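Local coordinates for protein prolyl oligopeptidase (Novosphingobium capsulatum, PDB 1YR2) that probably cleaves oligopeptides on the carboxyl side of proline, and less readily after alanine, as a serine endopeptidase of the S9A family, at residues Met130-Leu135 against Ala162-Ala167; Val245-Leu250 against Ala256-Phe261; Glu462-Pro467 against Gly555-Ala560; Asp549-Ala554 against Gly582-Gln587. All blocks are in the same frame, centred on the assembly; numbering follows the deposited sequence.

Overall arrangement
The four contacts sample both halves of the protein. Contacts 1 and 2 lie in the N-terminal beta-propeller, one bridging two blades and the other within the outer hairpin of a further blade; their centres are 27 Å apart. Contacts 3 and 4 belong to the alpha/beta-hydrolase domain on the opposite side of the molecule's centre, about 44 Å from contact 1, centre to centre. With centres only 14 Å apart, these two share helix 544-560, whose one end packs on the edge strand of the central sheet and whose middle packs on helix 576-587. Y466 OH lies 2.7 Å from D550 O, linking them. The F551 ring of contact 4 lies near the probable nucleophile elbow around S575 without touching it.

Contact 1: residues Met130-Leu135 against Ala162-Ala167; sequences MNQSQL and ATALDA
The flat carboxamide of Q132 turns its oxygen and nitrogen to the backbone of T163, A164 and L165. L165 N donates to Q132 OE1 over 2.9 Å and lies in the plane of the carboxamide, whereas T163 O, which receives Q132 NE2 at 3.2 Å, sits slightly out of it. Between these two bonds passes A164, its CA 3.3 Å from Q132 OE1. An extended side chain beyond CG, with CG anti to the carbonyl carbon (chi1 -61°), carries the amide across to the strand. A water adds a second donor to Q132 OE1 at 2.6 Å and passes its other proton to L165 O at 2.9 Å, so that L165 is held to the glutamine directly through N and by way of the water through O. P154 touches the side chains of both Q132 and L165. The contact spans two blades of the propeller, from the loop leading into strand 134-139 to strand 163-170, the first strand of the next four-stranded sheet. Here a neutral side-chain amide pairs with the strand much as a backbone peptide would, and the demand for one donor and one acceptor probably fixes its rotation, since a flipped amide would set oxygen against carbonyl and NH2 against N-H.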
loop_
_atom_site.group_PDB
_atom_site.type_symbol
_atom_site.label_atom_id
_atom_site.label_comp_id
_atom_site.label_asym_id
_atom_site.label_seq_id
_atom_site.Cartn_x
_atom_site.Cartn_y
_atom_site.Cartn_z
ATOM N N MET A 130 18.305 10.004 -4.279
ATOM C CA MET A 130 17.842 11.330 -4.665
ATOM C C MET A 130 16.478 11.632 -4.045
ATOM O O MET A 130 15.629 10.788 -4.004
ATOM C CB MET A 130 17.714 11.420 -6.188
ATOM C CG MET A 130 18.991 11.194 -6.997
ATOM S SD MET A 130 18.493 10.705 -8.742
ATOM C CE MET A 130 20.098 10.797 -9.525
ATOM N N ASN A 131 16.281 12.869 -3.592
ATOM C CA ASN A 131 15.015 13.284 -2.976
ATOM C C ASN A 131 13.870 13.157 -3.974
ATOM O O ASN A 131 12.807 12.732 -3.609
ATOM C CB ASN A 131 15.121 14.716 -2.461
ATOM C CG ASN A 131 13.874 15.182 -1.735
ATOM O OD1 ASN A 131 13.268 16.198 -2.110
ATOM N ND2 ASN A 131 13.473 14.455 -0.704
ATOM N N GLN A 132 14.119 13.514 -5.237
ATOM C CA GLN A 132 13.141 13.357 -6.309
ATOM C C GLN A 132 13.756 12.575 -7.458
ATOM O O GLN A 132 14.917 12.707 -7.737
ATOM C CB GLN A 132 12.647 14.711 -6.860
ATOM C CG GLN A 132 11.927 15.656 -5.869
ATOM C CD GLN A 132 11.576 16.986 -6.531
ATOM O OE1 GLN A 132 10.709 17.021 -7.395
ATOM N NE2 GLN A 132 12.270 18.062 -6.163
ATOM N N SER A 133 12.952 11.780 -8.139
ATOM C CA SER A 133 13.414 11.114 -9.342
ATOM C C SER A 133 13.721 12.116 -10.448
ATOM O O SER A 133 13.093 13.170 -10.533
ATOM C CB SER A 133 12.355 10.172 -9.850
ATOM O OG SER A 133 12.296 9.031 -9.065
ATOM N N GLN A 134 14.691 11.774 -11.302
ATOM C CA GLN A 134 14.902 12.479 -12.547
ATOM C C GLN A 134 13.954 11.913 -13.599
ATOM O O GLN A 134 13.469 10.829 -13.431
ATOM C CB GLN A 134 16.312 12.218 -13.040
ATOM C CG GLN A 134 17.427 12.668 -12.068
ATOM C CD GLN A 134 18.836 12.260 -12.514
ATOM O OE1 GLN A 134 19.002 11.193 -13.071
ATOM N NE2 GLN A 134 19.849 13.095 -12.232
ATOM N N LEU A 135 13.742 12.689 -14.662
ATOM C CA LEU A 135 13.072 12.221 -15.883
ATOM C C LEU A 135 14.176 12.039 -16.918
ATOM O O LEU A 135 14.875 13.002 -17.298
ATOM C CB LEU A 135 12.052 13.239 -16.386
ATOM C CG LEU A 135 11.256 12.727 -17.607
ATOM C CD1 LEU A 135 10.585 11.446 -17.317
ATOM C CD2 LEU A 135 10.296 13.837 -18.060
ATOM N N ALA A 162 12.252 22.669 -2.480
ATOM C CA ALA A 162 11.305 23.802 -2.458
ATOM C C ALA A 162 10.426 23.753 -3.717
ATOM O O ALA A 162 9.353 24.352 -3.773
ATOM C CB ALA A 162 12.061 25.134 -2.407
ATOM N N THR A 163 10.923 23.089 -4.742
ATOM C CA THR A 163 10.263 23.056 -6.043
ATOM C C THR A 163 10.235 21.629 -6.504
ATOM O O THR A 163 11.286 21.022 -6.715
ATOM C CB THR A 163 11.040 23.902 -7.058
ATOM O OG1 THR A 163 11.230 25.215 -6.525
ATOM C CG2 THR A 163 10.267 24.145 -8.292
ATOM N N ALA A 164 9.042 21.097 -6.688
ATOM C CA ALA A 164 8.869 19.674 -6.945
ATOM C C ALA A 164 8.295 19.471 -8.342
ATOM O O ALA A 164 7.502 20.265 -8.798
ATOM C CB ALA A 164 7.961 19.061 -5.886
ATOM N N LEU A 165 8.724 18.423 -9.011
ATOM C CA LEU A 165 8.034 17.943 -10.224
ATOM C C LEU A 165 6.888 17.098 -9.804
ATOM O O LEU A 165 7.047 16.129 -9.045
ATOM C CB LEU A 165 8.959 17.122 -11.064
ATOM C CG LEU A 165 8.444 16.378 -12.264
ATOM C CD1 LEU A 165 7.915 17.299 -13.326
ATOM C CD2 LEU A 165 9.573 15.531 -12.821
ATOM N N ASP A 166 5.711 17.493 -10.267
ATOM C CA ASP A 166 4.465 16.823 -9.951
ATOM C C ASP A 166 4.166 15.827 -11.076
ATOM O O ASP A 166 4.297 14.577 -10.903
ATOM C CB ASP A 166 3.329 17.871 -9.773
ATOM C CG ASP A 166 1.963 17.221 -9.524
ATOM O OD1 ASP A 166 1.876 15.950 -9.470
ATOM O OD2 ASP A 166 0.896 17.871 -9.408
ATOM N N ALA A 167 3.874 16.339 -12.265
ATOM C CA ALA A 167 3.436 15.473 -13.368
ATOM C C ALA A 167 4.161 15.813 -14.650
ATOM O O ALA A 167 4.691 16.916 -14.783
ATOM C CB ALA A 167 1.919 15.615 -13.586
HETATM O O HOH W 1 9.494 14.870 -8.032
#

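Contact 2: residues Val245-Leu250 against Ala256-Phe261; sequences VWLHRL and ADQPVF
Q258 OE1 is gripped by both terminal nitrogens of R249, with NH1 and NH2 each 2.9 Å from it. The oxygen lies in the guanidinium plane, but the two donors approach from the same face of the glutamine carbonyl, NH1 standing 41° above its plane and therefore off the lone pairs. L247 CD2 packs over a face of the guanidinium, and a water joins R249 NH1 to A256 O. At the neighbouring position H248 ND1 donates to D257 OD1 over a short 2.6 Å, nearly in the imidazole plane and on the syn side of the carboxylate. A water donates to the same oxygen, while D257 OD2 is bonded to Y224. Since H248 NE2 meets D204, the imidazole bridges two acidic side chains and is probably stabilised in its protonated form. On the face of the hairpin opposite L247 and Q258, W246 holds CG anti to the carbonyl carbon (chi1 -63°), which lays the indole against P259: P259 CB stands 4.0 Å from the centroid of the W246 six-membered ring, 8° off its normal. Next to this non-hydrogen-bonded pair the register slips. V245 O accepts from V260 N at 2.8 Å and from F261 N at 3.1 Å, both on one face of its plane, whereas V245 N returns a single bond to F261 O. Two residues facing one make a classic beta bulge, here set in the antiparallel hairpin that forms the outer two strands of a four-stranded propeller blade.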
loop_
_atom_site.group_PDB
_atom_site.type_symbol
_atom_site.label_atom_id
_atom_site.label_comp_id
_atom_site.label_asym_id
_atom_site.label_seq_id
_atom_site.Cartn_x
_atom_site.Cartn_y
_atom_site.Cartn_z
ATOM N N VAL A 245 -11.738 23.805 -17.953
ATOM C CA VAL A 245 -10.811 23.142 -18.868
ATOM C C VAL A 245 -10.540 24.118 -20.018
ATOM O O VAL A 245 -11.484 24.674 -20.554
ATOM C CB VAL A 245 -11.387 21.832 -19.393
ATOM C CG1 VAL A 245 -10.381 21.142 -20.354
ATOM C CG2 VAL A 245 -11.722 20.930 -18.282
ATOM N N TRP A 246 -9.255 24.361 -20.298
ATOM C CA TRP A 246 -8.753 25.218 -21.378
ATOM C C TRP A 246 -7.757 24.487 -22.270
ATOM O O TRP A 246 -7.185 23.454 -21.870
ATOM C CB TRP A 246 -8.048 26.425 -20.794
ATOM C CG TRP A 246 -8.887 27.321 -19.996
ATOM C CD1 TRP A 246 -9.431 27.086 -18.740
ATOM C CD2 TRP A 246 -9.308 28.644 -20.365
ATOM N NE1 TRP A 246 -10.153 28.185 -18.330
ATOM C CE2 TRP A 246 -10.075 29.161 -19.288
ATOM C CE3 TRP A 246 -9.100 29.460 -21.509
ATOM C CZ2 TRP A 246 -10.646 30.441 -19.320
ATOM C CZ3 TRP A 246 -9.657 30.712 -21.537
ATOM C CH2 TRP A 246 -10.431 31.201 -20.449
ATOM N N LEU A 247 -7.519 25.072 -23.450
ATOM C CA LEU A 247 -6.584 24.556 -24.448
ATOM C C LEU A 247 -5.517 25.619 -24.623
ATOM O O LEU A 247 -5.808 26.775 -24.953
ATOM C CB LEU A 247 -7.262 24.259 -25.783
ATOM C CG LEU A 247 -6.395 23.709 -26.912
ATOM C CD1 LEU A 247 -5.950 22.288 -26.533
ATOM C CD2 LEU A 247 -7.137 23.717 -28.226
ATOM N N HIS A 248 -4.274 25.222 -24.413
ATOM C CA HIS A 248 -3.153 26.088 -24.699
ATOM C C HIS A 248 -2.484 25.694 -26.015
ATOM O O HIS A 248 -2.060 24.539 -26.182
ATOM C CB HIS A 248 -2.099 26.032 -23.589
ATOM C CG HIS A 248 -0.895 26.862 -23.884
ATOM N ND1 HIS A 248 -0.964 28.227 -24.018
ATOM C CD2 HIS A 248 0.402 26.521 -24.124
ATOM C CE1 HIS A 248 0.243 28.703 -24.289
ATOM N NE2 HIS A 248 1.085 27.690 -24.379
ATOM N N ARG A 249 -2.295 26.676 -26.891
ATOM C CA ARG A 249 -1.522 26.457 -28.129
ATOM C C ARG A 249 -0.071 26.879 -27.989
ATOM O O ARG A 249 0.239 27.958 -27.537
ATOM C CB ARG A 249 -2.210 27.136 -29.315
ATOM C CG ARG A 249 -3.524 26.393 -29.693
ATOM C CD ARG A 249 -4.212 26.991 -30.911
ATOM N NE ARG A 249 -5.440 26.282 -31.266
ATOM C CZ ARG A 249 -6.644 26.620 -30.839
ATOM N NH1 ARG A 249 -6.830 27.655 -30.018
ATOM N NH2 ARG A 249 -7.673 25.915 -31.244
ATOM N N LEU A 250 0.835 25.986 -28.328
ATOM C CA LEU A 250 2.218 26.196 -27.960
ATOM C C LEU A 250 2.733 27.365 -28.788
ATOM O O LEU A 250 2.355 27.489 -29.928
ATOM C CB LEU A 250 3.027 24.914 -28.202
ATOM C CG LEU A 250 3.201 23.895 -27.084
ATOM C CD1 LEU A 250 3.977 24.523 -25.938
ATOM C CD2 LEU A 250 1.865 23.305 -26.590
ATOM N N ALA A 256 -4.034 33.821 -24.743
ATOM C CA ALA A 256 -4.659 33.424 -25.994
ATOM C C ALA A 256 -5.414 32.094 -25.888
ATOM O O ALA A 256 -6.063 31.666 -26.843
ATOM C CB ALA A 256 -3.616 33.362 -27.078
ATOM N N ASP A 257 -5.356 31.455 -24.717
ATOM C CA ASP A 257 -5.951 30.131 -24.565
ATOM C C ASP A 257 -7.445 30.169 -24.792
ATOM O O ASP A 257 -8.110 31.188 -24.560
ATOM C CB ASP A 257 -5.638 29.543 -23.151
ATOM C CG ASP A 257 -4.175 29.127 -22.991
ATOM O OD1 ASP A 257 -3.310 29.432 -23.886
ATOM O OD2 ASP A 257 -3.786 28.508 -21.972
ATOM N N GLN A 258 -7.976 29.022 -25.175
ATOM C CA GLN A 258 -9.359 28.851 -25.572
ATOM C C GLN A 258 -10.095 28.009 -24.472
ATOM O O GLN A 258 -9.632 26.931 -24.167
ATOM C CB GLN A 258 -9.316 28.064 -26.866
ATOM C CG GLN A 258 -10.657 27.597 -27.477
ATOM C CD GLN A 258 -10.420 26.868 -28.797
ATOM O OE1 GLN A 258 -9.668 27.368 -29.632
ATOM N NE2 GLN A 258 -11.011 25.665 -28.966
ATOM N N PRO A 259 -11.212 28.475 -23.931
ATOM C CA PRO A 259 -12.015 27.713 -22.976
ATOM C C PRO A 259 -12.644 26.489 -23.642
ATOM O O PRO A 259 -13.105 26.573 -24.771
ATOM C CB PRO A 259 -13.086 28.702 -22.533
ATOM C CG PRO A 259 -13.069 29.796 -23.488
ATOM C CD PRO A 259 -11.825 29.779 -24.258
ATOM N N VAL A 260 -12.621 25.346 -22.974
ATOM C CA VAL A 260 -13.174 24.103 -23.526
ATOM C C VAL A 260 -14.388 23.630 -22.774
ATOM O O VAL A 260 -15.380 23.237 -23.390
ATOM C CB VAL A 260 -12.105 22.995 -23.513
ATOM C CG1 VAL A 260 -12.697 21.664 -23.988
ATOM C CG2 VAL A 260 -10.967 23.391 -24.425
ATOM N N PHE A 261 -14.335 23.673 -21.436
ATOM C CA PHE A 261 -15.446 23.162 -20.631
ATOM C C PHE A 261 -15.523 23.796 -19.253
ATOM O O PHE A 261 -14.502 23.957 -18.574
ATOM C CB PHE A 261 -15.333 21.650 -20.436
ATOM C CG PHE A 261 -16.597 21.007 -19.931
ATOM C CD1 PHE A 261 -17.757 21.027 -20.697
ATOM C CD2 PHE A 261 -16.644 20.411 -18.666
ATOM C CE1 PHE A 261 -18.895 20.490 -20.237
ATOM C CE2 PHE A 261 -17.814 19.833 -18.220
ATOM C CZ PHE A 261 -18.919 19.872 -18.983
HETATM O O HOH W 2 -2.966 29.470 -26.513
HETATM O O HOH W 3 -5.146 29.585 -28.606
#

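Contact 3: residues Glu462-Pro467 against Gly555-Ala560; sequences EQVFYP and GEWLIA
In the alpha/beta-hydrolase domain, the edge strand of the central sheet meets the last turn of helix 544-560 where V464 and Y466 press on the indole of W557. Both strand residues come over the same face of the indole. V464 CG2 stands 4.1 Å from the centroid of the W557 six-membered ring, 17° off its normal, and V464 CG1 reaches W557 CH2 at 3.8 Å. Over the five-membered ring the methylene of Y466 takes the place of the methyl groups, with Y466 CB 3.4 Å from W557 CD1. W557 has CG anti to its backbone N (chi1 -170°), and this throws the indole from the helix straight out to the strand. In Y466 the ring is set between the backbone N and the carbonyl carbon (chi1 67°); it therefore leaves the indole obliquely and runs along the helix, where its hydroxyl bonds to D550 O. The meeting is otherwise wholly apolar, built of CH-pi contacts. Replacing the tryptophan with an alanine would probably open a gap between helix and strand, leaving the V464 methyls and Y466 CB without the aromatic surface they rest on. Y466 also touches V474 of the adjacent antiparallel strand 473-481, A523 of strand 519-523, and A553 and A554 of the helix, while L558, one residue beyond the tryptophan, reaches A521.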
loop_
_atom_site.group_PDB
_atom_site.type_symbol
_atom_site.label_atom_id
_atom_site.label_comp_id
_atom_site.label_asym_id
_atom_site.label_seq_id
_atom_site.Cartn_x
_atom_site.Cartn_y
_atom_site.Cartn_z
ATOM N N GLU A 462 4.471 -18.362 -1.328
ATOM C CA GLU A 462 3.456 -19.396 -1.527
ATOM C C GLU A 462 2.160 -18.905 -0.909
ATOM O O GLU A 462 2.194 -18.007 -0.101
ATOM C CB GLU A 462 3.897 -20.672 -0.808
ATOM C CG GLU A 462 5.042 -21.371 -1.510
ATOM C CD GLU A 462 5.465 -22.665 -0.828
ATOM O OE1 GLU A 462 4.781 -23.696 -0.965
ATOM O OE2 GLU A 462 6.501 -22.642 -0.145
ATOM N N GLN A 463 1.005 -19.439 -1.325
ATOM C CA GLN A 463 -0.254 -19.111 -0.689
ATOM C C GLN A 463 -1.007 -20.386 -0.380
ATOM O O GLN A 463 -0.964 -21.320 -1.155
ATOM C CB GLN A 463 -1.125 -18.195 -1.583
ATOM C CG GLN A 463 -2.507 -17.808 -0.982
ATOM C CD GLN A 463 -3.300 -16.867 -1.873
ATOM O OE1 GLN A 463 -3.475 -17.144 -3.076
ATOM N NE2 GLN A 463 -3.734 -15.728 -1.309
ATOM N N VAL A 464 -1.586 -20.447 0.813
ATOM C CA VAL A 464 -2.392 -21.568 1.235
ATOM C C VAL A 464 -3.728 -21.040 1.696
ATOM O O VAL A 464 -3.907 -19.847 1.897
ATOM C CB VAL A 464 -1.709 -22.407 2.353
ATOM C CG1 VAL A 464 -0.367 -22.944 1.824
ATOM C CG2 VAL A 464 -1.506 -21.595 3.641
ATOM N N PHE A 465 -4.669 -21.941 1.868
ATOM C CA PHE A 465 -5.969 -21.576 2.394
ATOM C C PHE A 465 -6.264 -22.553 3.518
ATOM O O PHE A 465 -6.386 -23.739 3.263
ATOM C CB PHE A 465 -7.026 -21.679 1.277
ATOM C CG PHE A 465 -6.726 -20.797 0.093
ATOM C CD1 PHE A 465 -5.926 -21.251 -0.944
ATOM C CD2 PHE A 465 -7.248 -19.508 0.032
ATOM C CE1 PHE A 465 -5.627 -20.412 -2.041
ATOM C CE2 PHE A 465 -6.937 -18.665 -1.031
ATOM C CZ PHE A 465 -6.126 -19.107 -2.068
ATOM N N TYR A 466 -6.480 -22.064 4.732
ATOM C CA TYR A 466 -6.642 -22.947 5.889
ATOM C C TYR A 466 -7.989 -22.697 6.567
ATOM O O TYR A 466 -8.449 -21.564 6.583
ATOM C CB TYR A 466 -5.505 -22.671 6.879
ATOM C CG TYR A 466 -5.577 -21.308 7.511
ATOM C CD1 TYR A 466 -6.294 -21.090 8.712
ATOM C CD2 TYR A 466 -4.924 -20.221 6.946
ATOM C CE1 TYR A 466 -6.333 -19.800 9.302
ATOM C CE2 TYR A 466 -4.992 -18.950 7.528
ATOM C CZ TYR A 466 -5.714 -18.750 8.683
ATOM O OH TYR A 466 -5.772 -17.502 9.275
ATOM N N PRO A 467 -8.622 -23.743 7.117
ATOM C CA PRO A 467 -9.889 -23.573 7.840
ATOM C C PRO A 467 -9.710 -22.950 9.246
ATOM O O PRO A 467 -8.822 -23.298 10.032
ATOM C CB PRO A 467 -10.510 -25.004 7.855
ATOM C CG PRO A 467 -9.326 -25.945 7.812
ATOM C CD PRO A 467 -8.153 -25.151 7.132
ATOM N N GLY A 555 -1.593 -19.785 13.146
ATOM C CA GLY A 555 -0.478 -20.250 13.958
ATOM C C GLY A 555 -0.458 -21.772 14.123
ATOM O O GLY A 555 0.551 -22.446 13.900
ATOM N N GLU A 556 -1.624 -22.337 14.395
ATOM C CA GLU A 556 -1.758 -23.782 14.502
ATOM C C GLU A 556 -1.396 -24.513 13.207
ATOM O O GLU A 556 -0.776 -25.566 13.244
ATOM C CB GLU A 556 -3.170 -24.154 14.983
ATOM C CG GLU A 556 -3.387 -23.736 16.421
ATOM C CD GLU A 556 -4.772 -24.020 16.948
ATOM O OE1 GLU A 556 -5.778 -23.822 16.210
ATOM O OE2 GLU A 556 -4.846 -24.447 18.116
ATOM N N TRP A 557 -1.814 -23.943 12.087
ATOM C CA TRP A 557 -1.657 -24.532 10.769
ATOM C C TRP A 557 -0.178 -24.597 10.440
ATOM O O TRP A 557 0.306 -25.592 9.919
ATOM C CB TRP A 557 -2.392 -23.715 9.689
ATOM C CG TRP A 557 -2.447 -24.398 8.395
ATOM C CD1 TRP A 557 -3.442 -25.212 7.939
ATOM C CD2 TRP A 557 -1.432 -24.400 7.394
ATOM N NE1 TRP A 557 -3.116 -25.679 6.693
ATOM C CE2 TRP A 557 -1.890 -25.202 6.334
ATOM C CE3 TRP A 557 -0.168 -23.779 7.276
ATOM C CZ2 TRP A 557 -1.127 -25.430 5.178
ATOM C CZ3 TRP A 557 0.584 -23.995 6.126
ATOM C CH2 TRP A 557 0.119 -24.847 5.107
ATOM N N LEU A 558 0.535 -23.532 10.742
ATOM C CA LEU A 558 1.944 -23.443 10.387
ATOM C C LEU A 558 2.761 -24.500 11.147
ATOM O O LEU A 558 3.706 -25.051 10.625
ATOM C CB LEU A 558 2.457 -22.061 10.706
ATOM C CG LEU A 558 1.969 -20.839 9.902
ATOM C CD1 LEU A 558 2.304 -19.464 10.593
ATOM C CD2 LEU A 558 2.527 -20.907 8.507
ATOM N N ILE A 559 2.389 -24.736 12.393
ATOM C CA ILE A 559 3.027 -25.761 13.230
ATOM C C ILE A 559 2.650 -27.145 12.785
ATOM O O ILE A 559 3.530 -28.017 12.667
ATOM C CB ILE A 559 2.744 -25.528 14.736
ATOM C CG1 ILE A 559 3.348 -24.183 15.139
ATOM C CG2 ILE A 559 3.323 -26.711 15.561
ATOM C CD1 ILE A 559 3.001 -23.665 16.503
ATOM N N ALA A 560 1.365 -27.344 12.504
ATOM C CA ALA A 560 0.859 -28.660 12.106
ATOM C C ALA A 560 1.382 -29.092 10.748
ATOM O O ALA A 560 1.523 -30.300 10.445
ATOM C CB ALA A 560 -0.649 -28.643 12.097
#

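Contact 4: residues Asp549-Ala554 against Gly582-Gln587; sequences DDFIAA and GAVTNQ
V584 packs both methyl groups against F551, and CG1 also meets I552. V584 CG2 meets the edge of the phenyl ring, in its plane, at 3.9 Å from F551 CD2, so the valine touches the ring hydrogens and not the pi face. V584 CG1 lies 4.0 Å from I552 CG1, where the two branched chains slide past each other in opposite directions. I552 holds CG1 anti to the carbonyl carbon (chi1 -80°) and continues outward, bringing CD1 beyond the valine to 3.9 Å from Q587 OE1, one helical turn further along. An alanine in place of I552 would probably leave one flank of V584 uncovered and open a gap beside the carboxamide oxygen of Q587. The axes of segments 549-554 and 582-587 cross at -65° and come no nearer than 10.1 Å, a separation bridged in part by these side chains. Within the alpha/beta-hydrolase fold, helix 576-587 is the one that follows strand 569-574 through the probable nucleophile elbow of G573, S575 and G577; the F551 ring lies close to that turn without touching it. F548, a turn before F551 and I552, touches V584 as well, and also A583 and Q587. I571 of strand 569-574 supports both F551 and V584 from the sheet, with L525 against the phenyl ring. Q545 donates through NE2 to Q587 OE1 and to D549 OD1, which probably steadies the carboxamide of Q587 next to I552 CD1. On the same helix as V584, N586 is fastened to Y647 and to P637 O.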
loop_
_atom_site.group_PDB
_atom_site.type_symbol
_atom_site.label_atom_id
_atom_site.label_comp_id
_atom_site.label_asym_id
_atom_site.label_seq_id
_atom_site.Cartn_x
_atom_site.Cartn_y
_atom_site.Cartn_z
ATOM N N ASP A 549 -9.728 -15.874 16.236
ATOM C CA ASP A 549 -9.755 -17.273 15.932
ATOM C C ASP A 549 -9.023 -17.576 14.632
ATOM O O ASP A 549 -8.326 -18.598 14.542
ATOM C CB ASP A 549 -11.197 -17.771 15.811
ATOM C CG ASP A 549 -11.934 -17.708 17.113
ATOM O OD1 ASP A 549 -11.306 -17.645 18.217
ATOM O OD2 ASP A 549 -13.157 -17.712 17.139
ATOM N N ASP A 550 -9.197 -16.722 13.626
ATOM C CA ASP A 550 -8.528 -16.915 12.333
ATOM C C ASP A 550 -7.010 -16.906 12.535
ATOM O O ASP A 550 -6.273 -17.689 11.941
ATOM C CB ASP A 550 -8.890 -15.830 11.307
ATOM C CG ASP A 550 -10.304 -15.913 10.751
ATOM O OD1 ASP A 550 -10.997 -16.940 10.931
ATOM O OD2 ASP A 550 -10.796 -14.939 10.103
ATOM N N PHE A 551 -6.538 -16.028 13.394
ATOM C CA PHE A 551 -5.083 -15.836 13.546
ATOM C C PHE A 551 -4.476 -16.968 14.360
ATOM O O PHE A 551 -3.360 -17.467 14.074
ATOM C CB PHE A 551 -4.857 -14.473 14.136
ATOM C CG PHE A 551 -3.417 -13.965 14.083
ATOM C CD1 PHE A 551 -2.796 -13.649 12.869
ATOM C CD2 PHE A 551 -2.730 -13.761 15.228
ATOM C CE1 PHE A 551 -1.483 -13.165 12.832
ATOM C CE2 PHE A 551 -1.399 -13.282 15.193
ATOM C CZ PHE A 551 -0.796 -12.968 14.010
ATOM N N ILE A 552 -5.198 -17.380 15.385
ATOM C CA ILE A 552 -4.794 -18.538 16.146
ATOM C C ILE A 552 -4.762 -19.774 15.222
ATOM O O ILE A 552 -3.834 -20.556 15.284
ATOM C CB ILE A 552 -5.763 -18.732 17.309
ATOM C CG1 ILE A 552 -5.410 -17.783 18.460
ATOM C CG2 ILE A 552 -5.698 -20.143 17.830
ATOM C CD1 ILE A 552 -6.555 -17.637 19.458
ATOM N N ALA A 553 -5.784 -19.970 14.403
ATOM C CA ALA A 553 -5.773 -21.072 13.471
ATOM C C ALA A 553 -4.635 -21.015 12.453
ATOM O O ALA A 553 -4.141 -22.090 12.023
ATOM C CB ALA A 553 -7.136 -21.204 12.769
ATOM N N ALA A 554 -4.203 -19.802 12.076
ATOM C CA ALA A 554 -3.051 -19.648 11.200
ATOM C C ALA A 554 -1.803 -20.198 11.888
ATOM O O ALA A 554 -1.029 -20.943 11.269
ATOM C CB ALA A 554 -2.796 -18.148 10.853
ATOM N N GLY A 582 -2.238 -8.621 21.284
ATOM C CA GLY A 582 -2.583 -8.625 22.706
ATOM C C GLY A 582 -3.662 -9.655 23.022
ATOM O O GLY A 582 -3.611 -10.354 24.047
ATOM N N ALA A 583 -4.662 -9.750 22.136
ATOM C CA ALA A 583 -5.791 -10.608 22.403
ATOM C C ALA A 583 -5.408 -12.094 22.240
ATOM O O ALA A 583 -5.743 -12.904 23.086
ATOM C CB ALA A 583 -6.942 -10.263 21.498
ATOM N N VAL A 584 -4.714 -12.459 21.159
ATOM C CA VAL A 584 -4.360 -13.867 20.965
ATOM C C VAL A 584 -3.270 -14.288 21.990
ATOM O O VAL A 584 -3.191 -15.453 22.368
ATOM C CB VAL A 584 -3.930 -14.207 19.514
ATOM C CG1 VAL A 584 -5.009 -13.837 18.562
ATOM C CG2 VAL A 584 -2.547 -13.530 19.144
ATOM N N THR A 585 -2.466 -13.350 22.470
ATOM C CA THR A 585 -1.455 -13.648 23.483
ATOM C C THR A 585 -2.141 -14.056 24.821
ATOM O O THR A 585 -1.710 -14.982 25.463
ATOM C CB THR A 585 -0.486 -12.448 23.703
ATOM O OG1 THR A 585 0.381 -12.243 22.559
ATOM C CG2 THR A 585 0.447 -12.738 24.865
ATOM N N ASN A 586 -3.207 -13.366 25.215
ATOM C CA ASN A 586 -3.990 -13.755 26.397
ATOM C C ASN A 586 -4.672 -15.085 26.209
ATOM O O ASN A 586 -4.739 -15.862 27.152
ATOM C CB ASN A 586 -5.045 -12.696 26.741
ATOM C CG ASN A 586 -4.457 -11.461 27.336
ATOM O OD1 ASN A 586 -3.389 -11.522 27.943
ATOM N ND2 ASN A 586 -5.126 -10.330 27.174
ATOM N N GLN A 587 -5.225 -15.337 25.014
ATOM C CA GLN A 587 -6.075 -16.515 24.783
ATOM C C GLN A 587 -5.242 -17.795 24.599
ATOM O O GLN A 587 -5.606 -18.875 25.111
ATOM C CB GLN A 587 -7.036 -16.275 23.598
ATOM C CG GLN A 587 -8.004 -15.139 23.837
ATOM C CD GLN A 587 -8.965 -14.847 22.662
ATOM O OE1 GLN A 587 -8.949 -15.539 21.655
ATOM N NE2 GLN A 587 -9.823 -13.829 22.826
#